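Local coordinates for protein enolase from the environmental genome shotgun sequencing of the Sargasso Sea (PDB 2QGY) that is of unknown function but, as a magnesium-binding member of the enolase superfamily, probably abstracts a proton alpha to a substrate carboxylate, at residues Pro196-Leu201 / Ser324-Ile329. Numbering follows the deposited sequence.
With MG (magnesium ion), chain C.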
loop_
_atom_site.group_PDB
_atom_site.type_symbol
_atom_site.label_atom_id
_atom_site.label_comp_id
_atom_site.label_asym_id
_atom_site.label_seq_id
_atom_site.Cartn_x
_atom_site.Cartn_y
_atom_site.Cartn_z
ATOM N N PRO A 196 -1.971 33.350 3.948
ATOM C CA PRO A 196 -1.514 32.160 3.225
ATOM C C PRO A 196 -2.649 31.511 2.450
ATOM O O PRO A 196 -3.690 31.188 3.030
ATOM C CB PRO A 196 -0.991 31.264 4.343
ATOM C CG PRO A 196 -0.484 32.260 5.378
ATOM C CD PRO A 196 -1.533 33.340 5.360
ATOM N N LEU A 197 -2.470 31.396 1.135
ATOM C CA LEU A 197 -3.429 30.719 0.294
ATOM C C LEU A 197 -2.720 29.506 -0.304
ATOM O O LEU A 197 -1.847 29.636 -1.163
ATOM C CB LEU A 197 -3.973 31.635 -0.810
ATOM C CG LEU A 197 -4.922 31.029 -1.838
ATOM C CD1 LEU A 197 -6.229 30.522 -1.181
ATOM C CD2 LEU A 197 -5.229 32.070 -2.934
ATOM N N MET A 198 -3.090 28.322 0.161
ATOM C CA MET A 198 -2.527 27.103 -0.437
ATOM C C MET A 198 -3.398 26.470 -1.509
ATOM O O MET A 198 -4.630 26.560 -1.473
ATOM C CB MET A 198 -2.034 26.087 0.604
ATOM C CG MET A 198 -2.293 26.268 2.074
ATOM S SD MET A 198 -2.183 27.805 3.025
ATOM C CE MET A 198 -1.367 27.329 4.507
ATOM N N LEU A 199 -2.749 25.845 -2.490
ATOM C CA LEU A 199 -3.439 25.335 -3.649
ATOM C C LEU A 199 -3.173 23.844 -3.735
ATOM O O LEU A 199 -2.029 23.416 -3.839
ATOM C CB LEU A 199 -2.962 26.043 -4.947
ATOM C CG LEU A 199 -3.049 27.591 -5.047
ATOM C CD1 LEU A 199 -2.586 28.092 -6.434
ATOM C CD2 LEU A 199 -4.452 28.112 -4.735
ATOM N N ASP A 200 -4.241 23.066 -3.682
ATOM C CA ASP A 200 -4.125 21.639 -3.819
ATOM C C ASP A 200 -4.543 21.263 -5.215
ATOM O O ASP A 200 -5.711 21.320 -5.563
ATOM C CB ASP A 200 -4.968 20.908 -2.751
ATOM C CG ASP A 200 -4.641 19.423 -2.675
ATOM O OD1 ASP A 200 -4.239 18.846 -3.699
ATOM O OD2 ASP A 200 -4.790 18.837 -1.571
ATOM N N LEU A 201 -3.563 20.915 -6.047
ATOM C CA LEU A 201 -3.857 20.511 -7.433
ATOM C C LEU A 201 -4.397 19.092 -7.591
ATOM O O LEU A 201 -4.947 18.763 -8.643
ATOM C CB LEU A 201 -2.640 20.686 -8.340
ATOM C CG LEU A 201 -1.984 22.072 -8.315
ATOM C CD1 LEU A 201 -1.036 22.256 -9.537
ATOM C CD2 LEU A 201 -3.005 23.182 -8.210
ATOM N N SER A 324 7.695 22.031 11.901
ATOM C CA SER A 324 6.296 21.913 11.544
ATOM C C SER A 324 5.884 23.086 10.659
ATOM O O SER A 324 6.320 24.233 10.884
ATOM C CB SER A 324 5.446 21.913 12.810
ATOM O OG SER A 324 5.525 23.175 13.441
ATOM N N GLU A 325 5.062 22.805 9.654
ATOM C CA GLU A 325 4.365 23.862 8.952
ATOM C C GLU A 325 2.972 23.907 9.566
ATOM O O GLU A 325 2.701 23.180 10.518
ATOM C CB GLU A 325 4.281 23.586 7.441
ATOM C CG GLU A 325 5.180 24.465 6.623
ATOM C CD GLU A 325 4.733 25.927 6.595
ATOM O OE1 GLU A 325 5.401 26.719 5.911
ATOM O OE2 GLU A 325 3.720 26.295 7.230
ATOM N N LYS A 326 2.099 24.732 9.008
ATOM C CA LYS A 326 0.731 24.830 9.498
ATOM C C LYS A 326 0.003 23.486 9.361
ATOM O O LYS A 326 0.193 22.773 8.373
ATOM C CB LYS A 326 0.006 25.936 8.759
ATOM C CG LYS A 326 0.559 27.330 9.128
ATOM C CD LYS A 326 -0.076 28.361 8.255
ATOM C CE LYS A 326 0.907 28.791 7.175
ATOM N NZ LYS A 326 2.199 29.276 7.807
ATOM N N ALA A 327 -0.766 23.144 10.400
ATOM C CA ALA A 327 -1.461 21.868 10.519
ATOM C C ALA A 327 -2.859 21.937 9.944
ATOM O O ALA A 327 -3.554 22.933 10.129
ATOM C CB ALA A 327 -1.512 21.450 12.002
ATOM N N GLU A 328 -3.286 20.869 9.256
ATOM C CA GLU A 328 -4.513 20.906 8.480
ATOM C C GLU A 328 -5.779 20.674 9.331
ATOM O O GLU A 328 -5.845 19.699 10.115
ATOM C CB GLU A 328 -4.474 19.813 7.396
ATOM C CG GLU A 328 -5.716 19.826 6.536
ATOM C CD GLU A 328 -5.611 18.899 5.327
ATOM O OE1 GLU A 328 -4.951 17.848 5.457
ATOM O OE2 GLU A 328 -6.155 19.244 4.255
ATOM N N ILE A 329 -6.756 21.555 9.197
ATOM C CA ILE A 329 -8.087 21.336 9.805
ATOM C C ILE A 329 -9.185 21.415 8.748
ATOM O O ILE A 329 -9.047 22.123 7.764
ATOM C CB ILE A 329 -8.396 22.317 10.973
ATOM C CG1 ILE A 329 -8.515 23.735 10.466
ATOM C CG2 ILE A 329 -7.343 22.227 12.107
ATOM C CD1 ILE A 329 -9.629 24.506 11.136
HETATM MG MG MG C . -4.024 17.192 -0.725
HETATM O O HOH W 1 -3.420 16.607 -2.610
HETATM O O HOH W 2 -5.625 16.059 -1.177
HETATM O O HOH W 3 -5.306 17.773 0.880
#
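Inside the C-terminal barrel of this enolase-superfamily protein, strand 197-200 faces the entry to strand 327-329 across the interior, and Lys326 spans the gap to Met198 and Pro196. The strands are not sheet neighbours; the CA atoms of Pro196 and Lys326 are 9.9 Å apart. Lys326 therefore makes the contact with the far part of its chain. Lys326 CE lies 3.8 Å from the methyl CE of Met198 and 4.1 Å from CG of the Pro196 ring. The lysine chain runs at about a right angle to the proline. Bends at chi3 (-103°) and chi4 (-56°) turn its ammonium group away from the thioether. Lys326 NZ is hydrogen-bonded to the hydroxyl of Tyr223 and makes a weak salt bridge of 3.4 Å to Glu325 OE2. Glu325 OE2 also accepts the backbone N-H of Lys326, at 2.9 Å from N, through its anti lone pair. Tyr139 also touches both Met198 and Lys326.

At the other end of strand 197-200, Asp200 binds magnesium through OD2 at 2.0 Å, with Glu226 and Glu252 as the other protein ligands. Asp200 OD1 accepts a hydrogen bond of 2.6 Å from a metal-bound water. The contact between segments is thus small and apolar, made by the methylenes of Lys326, while the ammonium group is bonded mainly to the hydroxyl of Tyr223, with weaker help from Glu325. The Glu325 carboxylate should partly offset the lysine charge beside this packing.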